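Local atomic coordinates of erythromycin C-12 hydroxylase (PDB entry 2JJN), a protein that catalyses the heme-dependent C-12 hydroxylation of erythromycin D to erythromycin C, using NADPH and molecular oxygen. Residues P22-E27 against P287-Q292; T28-W33 against W315-N320. The protein carries 2 engineered substitutions. All coordinates share one frame; numbering follows the deposited sequence. Where two conformers were deposited one is given.

How the contacts relate
From the N terminus, the chain runs through the loop that ends at D26 and into helix 27-40, which carries 28-33. Some 260 residues later, after the long helix 228-259 and helix 274-284, it returns as 287-292, closing contact 1. The chain then passes through the hairpin 299-301/304-306 and strand 311-315. Contact 2 closes at 315-320. The segments alternate, so the two loops cross and do not nest. The centres of the two contacts are 8 Å apart and they touch: P289 O probably accepts a hydrogen bond from L317 N (3.0 Å), and M24 SD packs on L30 CD2. Together they tie the N-terminal loop and helix 27-40 to strand 290-295 and to helix 316-320.

Contact 1 (P22-E27 against P287-Q292); sequences PGMADE and PFPQMQ. With HEM (protoporphyrin IX containing Fe), chain B.
M24 is the one residue of 22-27 that reaches across to 287-292, and it does so through the end of its thioether. Its methyl CE lies 3.5 Å from P289 CG, and SD is 3.8 Å from the same ring carbon. The methyl also meets the amide of Q290. CE sits over the flat side of that amide, 3.8 Å from Q290 CD and nearly as close to OE1 and NE2. W315 and L30 share the cover of the M24 end. The bend of the M24 chain at chi2 (-75°) brings CE to both P289 and Q290. Q290 is extended beyond CG (chi2 -174°), which carries its amide out to the methyl. M24 was modelled in two conformers, so the finer detail of its contact is tentative.

The second segment leads into strand 290-295, the strand usually called beta 1-4 in cytochromes P450, and includes its first residues. It follows the K helix, here 274-284, and passes along the heme. P287, F288 and M291 line the heme pocket. F288 points away from M24 and turns a ring edge to the heme, with CD1 3.8 Å from CHB. P287 CD packs on the heme methyl CMB at 3.8 Å. M291 lies near a propionate. Water 1 binds the iron at 2.2 Å, and C353 is its axial protein ligand. Q292 is a substrate-binding residue.

The polar bonds of 22-27 lead elsewhere. D26 caps helix 27-40, its OD1 accepting from A29 N. E27 forms a salt bridge with R285, just before the second segment.

Contact 2 (T28-W33 against W315-N320); sequences TALLDW and WVLSAN
Where L31 meets L317, the neighbouring S318 has a hydroxyl held by two partners: S318 OG is hydrogen-bonded to F54 O and to R38 NH1. The indole NE1 of W315 is hydrogen-bonded to H52 ND1. The contact itself is wholly apolar.

L317 is the central side chain. L31 CD2 comes up against its branched end, 3.9 Å from L317 CD1 and about as near to CG and CD2. The two side chains cross at about a right angle. L30 crosses L317 obliquely, with L30 CD2 3.9 Å from L317 CD2. CG of L317 is anti to the backbone N (chi1 173°), and this carries the branched end to helix 27-40, with CD2 the methyl that meets both leucines.

In P450 terms, 28-33 belongs to the A helix, and 316-320 is the short K' helix that follows strand 311-315. W315 is at the N-cap position. N320 ties the short helix to the K helix, because its ND2 bonds to the backbone O of R283, the arginine of the ExxR motif, and also to S345 OG.

The same methyl of L30, CD2, also meets W315, 4.3 Å from CZ3, and it approaches the indole obliquely. L34, one turn on from L30, packs on W315, L317 and S318.

Contact 1 (P22-E27 against P287-Q292)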
loop_
_atom_site.group_PDB
_atom_site.type_symbol
_atom_site.label_atom_id
_atom_site.label_comp_id
_atom_site.label_asym_id
_atom_site.label_seq_id
_atom_site.Cartn_x
_atom_site.Cartn_y
_atom_site.Cartn_z
ATOM N N PRO A 22 -5.837 -19.367 1.598
ATOM C CA PRO A 22 -7.192 -18.906 1.963
ATOM C C PRO A 22 -7.398 -17.420 1.594
ATOM O O PRO A 22 -6.414 -16.692 1.377
ATOM C CB PRO A 22 -7.252 -19.107 3.488
ATOM C CG PRO A 22 -6.154 -20.051 3.828
ATOM C CD PRO A 22 -5.073 -19.832 2.774
ATOM N N GLY A 23 -8.652 -16.995 1.430
ATOM C CA GLY A 23 -8.924 -15.611 1.004
ATOM C C GLY A 23 -8.576 -14.594 2.088
ATOM O O GLY A 23 -8.388 -14.948 3.265
ATOM N N MET A 24 -8.494 -13.325 1.702
ATOM C CA MET A 24 -8.071 -12.285 2.674
ATOM C C MET A 24 -9.186 -11.877 3.595
ATOM O O MET A 24 -8.929 -11.312 4.628
ATOM C CB MET A 24 -7.571 -11.019 1.985
ATOM C CG MET A 24 -6.474 -11.217 0.968
ATOM S SD MET A 24 -4.886 -11.546 1.801
ATOM C CE MET A 24 -3.829 -11.450 0.370
ATOM N N ALA A 25 -10.438 -12.130 3.222
ATOM C CA ALA A 25 -11.556 -11.571 3.985
ATOM C C ALA A 25 -11.721 -12.119 5.378
ATOM O O ALA A 25 -12.123 -11.385 6.286
ATOM C CB ALA A 25 -12.836 -11.737 3.222
ATOM N N ASP A 26 -11.466 -13.419 5.564
ATOM C CA ASP A 26 -11.511 -14.008 6.886
ATOM C C ASP A 26 -10.141 -13.912 7.501
ATOM O O ASP A 26 -9.328 -14.826 7.383
ATOM C CB ASP A 26 -11.946 -15.470 6.797
ATOM C CG ASP A 26 -12.235 -16.094 8.166
ATOM O OD1 ASP A 26 -11.745 -15.613 9.221
ATOM O OD2 ASP A 26 -12.968 -17.125 8.195
ATOM N N GLU A 27 -9.895 -12.804 8.187
ATOM C CA GLU A 27 -8.537 -12.521 8.650
ATOM C C GLU A 27 -8.068 -13.544 9.673
ATOM O O GLU A 27 -6.906 -13.987 9.631
ATOM C CB GLU A 27 -8.490 -11.109 9.212
ATOM C CG GLU A 27 -7.162 -10.693 9.768
ATOM C CD GLU A 27 -7.300 -9.425 10.552
ATOM O OE1 GLU A 27 -7.201 -8.344 9.920
ATOM O OE2 GLU A 27 -7.472 -9.565 11.797
ATOM N N PRO A 287 -1.230 -3.089 4.773
ATOM C CA PRO A 287 -2.151 -2.954 3.645
ATOM C C PRO A 287 -1.854 -3.913 2.510
ATOM O O PRO A 287 -2.802 -4.418 1.908
ATOM C CB PRO A 287 -1.959 -1.491 3.245
ATOM C CG PRO A 287 -1.605 -0.791 4.575
ATOM C CD PRO A 287 -0.725 -1.784 5.234
ATOM N N PHE A 288 -0.562 -4.179 2.237
ATOM C CA PHE A 288 -0.195 -5.146 1.211
ATOM C C PHE A 288 0.404 -6.343 1.943
ATOM O O PHE A 288 1.538 -6.287 2.409
ATOM C CB PHE A 288 0.872 -4.572 0.290
ATOM C CG PHE A 288 0.376 -3.595 -0.703
ATOM C CD1 PHE A 288 1.114 -2.451 -0.934
ATOM C CD2 PHE A 288 -0.754 -3.837 -1.449
ATOM C CE1 PHE A 288 0.706 -1.527 -1.916
ATOM C CE2 PHE A 288 -1.191 -2.912 -2.419
ATOM C CZ PHE A 288 -0.451 -1.765 -2.628
ATOM N N PRO A 289 -0.362 -7.399 2.138
ATOM C CA PRO A 289 0.164 -8.544 2.907
ATOM C C PRO A 289 1.167 -9.404 2.164
ATOM O O PRO A 289 1.879 -10.232 2.795
ATOM C CB PRO A 289 -1.127 -9.338 3.241
ATOM C CG PRO A 289 -2.074 -8.963 2.181
ATOM C CD PRO A 289 -1.818 -7.529 1.865
ATOM N N GLN A 290 1.264 -9.208 0.864
ATOM C CA GLN A 290 2.150 -10.027 0.024
ATOM C C GLN A 290 2.745 -9.210 -1.100
ATOM O O GLN A 290 2.142 -8.223 -1.559
ATOM C CB GLN A 290 1.352 -11.216 -0.546
ATOM C CG GLN A 290 0.122 -10.803 -1.348
ATOM C CD GLN A 290 -0.777 -11.941 -1.807
ATOM O OE1 GLN A 290 -0.750 -13.052 -1.268
ATOM N NE2 GLN A 290 -1.560 -11.674 -2.848
ATOM N N MET A 291 3.947 -9.611 -1.536
ATOM C CA MET A 291 4.599 -9.039 -2.719
ATOM C C MET A 291 5.024 -10.163 -3.627
ATOM O O MET A 291 5.198 -11.244 -3.152
ATOM C CB MET A 291 5.840 -8.179 -2.372
ATOM C CG MET A 291 5.456 -6.826 -1.855
ATOM S SD MET A 291 5.751 -7.070 -0.149
ATOM C CE MET A 291 7.476 -6.610 -0.089
ATOM N N GLN A 292 5.172 -9.884 -4.918
ATOM C CA GLN A 292 5.512 -10.920 -5.888
ATOM C C GLN A 292 6.865 -10.700 -6.485
ATOM O O GLN A 292 7.289 -9.548 -6.712
ATOM C CB GLN A 292 4.482 -10.961 -7.050
ATOM C CG GLN A 292 3.160 -11.621 -6.551
ATOM C CD GLN A 292 2.262 -10.647 -5.800
ATOM O OE1 GLN A 292 1.746 -10.929 -4.699
ATOM N NE2 GLN A 292 2.060 -9.491 -6.399
HETATM C CHA HEM B . 6.899 0.450 -3.010
HETATM C CHB HEM B . 3.831 -0.425 0.683
HETATM C CHC HEM B . 2.308 4.171 0.465
HETATM C CHD HEM B . 4.749 4.799 -3.697
HETATM C C1A HEM B . 6.233 -0.124 -1.946
HETATM C C2A HEM B . 6.454 -1.495 -1.473
HETATM C C3A HEM B . 5.603 -1.741 -0.473
HETATM C C4A HEM B . 4.805 -0.548 -0.269
HETATM C CMA HEM B . 5.444 -3.057 0.319
HETATM C CAA HEM B . 7.513 -2.471 -2.019
HETATM C CBA HEM B . 7.028 -3.185 -3.267
HETATM C CGA HEM B . 7.948 -4.341 -3.668
HETATM O O1A HEM B . 8.982 -4.580 -2.984
HETATM O O2A HEM B . 7.631 -4.977 -4.722
HETATM C C1B HEM B . 3.156 0.767 0.949
HETATM C C2B HEM B . 2.242 0.971 2.045
HETATM C C3B HEM B . 1.821 2.256 1.992
HETATM C C4B HEM B . 2.484 2.856 0.840
HETATM C CMB HEM B . 1.922 -0.179 3.022
HETATM C CAB HEM B . 0.821 3.034 2.870
HETATM C CBB HEM B . 0.733 2.771 4.133
HETATM C C1C HEM B . 2.833 4.735 -0.679
HETATM C C2C HEM B . 2.591 6.098 -1.122
HETATM C C3C HEM B . 3.266 6.273 -2.278
HETATM C C4C HEM B . 3.969 5.027 -2.588
HETATM C CMC HEM B . 1.702 7.095 -0.330
HETATM C CAC HEM B . 3.327 7.506 -3.201
HETATM C CBC HEM B . 3.385 8.755 -2.741
HETATM C C1D HEM B . 5.502 3.677 -3.864
HETATM C C2D HEM B . 6.358 3.483 -4.990
HETATM C C3D HEM B . 7.032 2.167 -4.774
HETATM C C4D HEM B . 6.516 1.662 -3.537
HETATM C CMD HEM B . 6.558 4.443 -6.202
HETATM C CAD HEM B . 8.046 1.462 -5.693
HETATM C CBD HEM B . 9.494 1.800 -5.289
HETATM C CGD HEM B . 10.457 1.011 -6.121
HETATM O O1D HEM B . 10.060 0.050 -6.803
HETATM O O2D HEM B . 11.655 1.364 -6.093
HETATM N NA HEM B . 5.219 0.450 -1.161
HETATM N NB HEM B . 3.265 1.924 0.182
HETATM N NC HEM B . 3.651 4.131 -1.615
HETATM N ND HEM B . 5.617 2.566 -3.004
HETATM FE FE HEM B . 4.551 2.306 -1.295
HETATM O O HOH W 1 2.912 1.456 -2.521
#

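Contact 2 (T28-W33 against W315-N320)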
loop_
_atom_site.group_PDB
_atom_site.type_symbol
_atom_site.label_atom_id
_atom_site.label_comp_id
_atom_site.label_asym_id
_atom_site.label_seq_id
_atom_site.Cartn_x
_atom_site.Cartn_y
_atom_site.Cartn_z
ATOM N N THR A 28 -8.948 -13.928 10.590
ATOM C CA THR A 28 -8.555 -14.877 11.623
ATOM C C THR A 28 -8.146 -16.224 11.018
ATOM O O THR A 28 -7.106 -16.810 11.430
ATOM C CB THR A 28 -9.694 -15.081 12.626
ATOM O OG1 THR A 28 -9.926 -13.800 13.230
ATOM C CG2 THR A 28 -9.289 -16.140 13.732
ATOM N N ALA A 29 -8.940 -16.693 10.047
ATOM C CA ALA A 29 -8.647 -17.978 9.395
ATOM C C ALA A 29 -7.337 -17.890 8.624
ATOM O O ALA A 29 -6.549 -18.849 8.625
ATOM C CB ALA A 29 -9.792 -18.400 8.460
ATOM N N LEU A 30 -7.110 -16.754 7.973
ATOM C CA LEU A 30 -5.875 -16.554 7.213
ATOM C C LEU A 30 -4.695 -16.559 8.169
ATOM O O LEU A 30 -3.725 -17.233 7.903
ATOM C CB LEU A 30 -5.936 -15.241 6.438
ATOM C CG LEU A 30 -4.642 -14.903 5.676
ATOM C CD1 LEU A 30 -4.342 -16.018 4.678
ATOM C CD2 LEU A 30 -4.838 -13.563 4.950
ATOM N N LEU A 31 -4.765 -15.787 9.256
ATOM C CA LEU A 31 -3.657 -15.745 10.205
ATOM C C LEU A 31 -3.343 -17.106 10.787
ATOM O O LEU A 31 -2.173 -17.474 10.927
ATOM C CB LEU A 31 -3.946 -14.718 11.323
ATOM C CG LEU A 31 -3.959 -13.278 10.803
ATOM C CD1 LEU A 31 -4.510 -12.369 11.867
ATOM C CD2 LEU A 31 -2.581 -12.798 10.344
ATOM N N ASP A 32 -4.388 -17.868 11.125
ATOM C CA ASP A 32 -4.177 -19.182 11.746
ATOM C C ASP A 32 -3.443 -20.083 10.739
ATOM O O ASP A 32 -2.496 -20.799 11.094
ATOM C CB ASP A 32 -5.542 -19.772 12.132
ATOM C CG ASP A 32 -6.102 -19.155 13.423
ATOM O OD1 ASP A 32 -5.351 -18.451 14.137
ATOM O OD2 ASP A 32 -7.288 -19.418 13.727
ATOM N N TRP A 33 -3.871 -20.029 9.479
ATOM C CA TRP A 33 -3.239 -20.821 8.423
ATOM C C TRP A 33 -1.784 -20.430 8.218
ATOM O O TRP A 33 -0.904 -21.291 8.106
ATOM C CB TRP A 33 -4.048 -20.717 7.142
ATOM C CG TRP A 33 -3.561 -21.552 5.995
ATOM C CD1 TRP A 33 -3.880 -22.873 5.750
ATOM C CD2 TRP A 33 -2.734 -21.120 4.916
ATOM N NE1 TRP A 33 -3.292 -23.283 4.575
ATOM C CE2 TRP A 33 -2.564 -22.243 4.053
ATOM C CE3 TRP A 33 -2.101 -19.915 4.590
ATOM C CZ2 TRP A 33 -1.793 -22.185 2.879
ATOM C CZ3 TRP A 33 -1.293 -19.866 3.402
ATOM C CH2 TRP A 33 -1.188 -20.997 2.560
ATOM N N TRP A 315 5.078 -13.311 1.944
ATOM C CA TRP A 315 3.959 -12.951 2.817
ATOM C C TRP A 315 4.440 -12.064 3.956
ATOM O O TRP A 315 4.811 -12.512 5.053
ATOM C CB TRP A 315 3.279 -14.212 3.330
ATOM C CG TRP A 315 2.335 -14.822 2.344
ATOM C CD1 TRP A 315 2.650 -15.707 1.389
ATOM C CD2 TRP A 315 0.930 -14.568 2.252
ATOM N NE1 TRP A 315 1.483 -16.068 0.666
ATOM C CE2 TRP A 315 0.423 -15.366 1.188
ATOM C CE3 TRP A 315 0.056 -13.702 2.939
ATOM C CZ2 TRP A 315 -0.930 -15.348 0.809
ATOM C CZ3 TRP A 315 -1.290 -13.699 2.583
ATOM C CH2 TRP A 315 -1.770 -14.512 1.527
ATOM N N VAL A 316 4.445 -10.755 3.674
ATOM C CA VAL A 316 4.802 -9.783 4.719
ATOM C C VAL A 316 3.872 -9.928 5.951
ATOM O O VAL A 316 4.298 -9.776 7.091
ATOM C CB VAL A 316 4.833 -8.361 4.137
ATOM C CG1 VAL A 316 4.675 -7.302 5.224
ATOM C CG2 VAL A 316 6.195 -8.188 3.404
ATOM N N LEU A 317 2.594 -10.221 5.724
ATOM C CA LEU A 317 1.667 -10.407 6.847
ATOM C C LEU A 317 2.143 -11.527 7.741
ATOM O O LEU A 317 2.098 -11.382 8.973
ATOM C CB LEU A 317 0.281 -10.723 6.312
ATOM C CG LEU A 317 -0.741 -11.094 7.394
ATOM C CD1 LEU A 317 -0.937 -9.901 8.396
ATOM C CD2 LEU A 317 -2.062 -11.457 6.730
ATOM N N SER A 318 2.584 -12.642 7.149
ATOM C CA SER A 318 3.069 -13.749 7.981
ATOM C C SER A 318 4.379 -13.376 8.684
ATOM O O SER A 318 4.563 -13.654 9.883
ATOM C CB SER A 318 3.275 -14.932 7.054
ATOM O OG SER A 318 3.735 -16.090 7.780
ATOM N N ALA A 319 5.302 -12.759 7.947
ATOM C CA ALA A 319 6.576 -12.288 8.551
ATOM C C ALA A 319 6.312 -11.400 9.722
ATOM O O ALA A 319 7.010 -11.486 10.748
ATOM C CB ALA A 319 7.409 -11.529 7.492
ATOM N N ASN A 320 5.329 -10.488 9.589
ATOM C CA ASN A 320 5.058 -9.527 10.672
ATOM C C ASN A 320 4.445 -10.193 11.915
ATOM O O ASN A 320 4.435 -9.599 12.972
ATOM C CB ASN A 320 4.100 -8.461 10.168
ATOM C CG ASN A 320 4.748 -7.437 9.216
ATOM O OD1 ASN A 320 5.938 -7.485 8.906
ATOM N ND2 ASN A 320 3.896 -6.503 8.732
#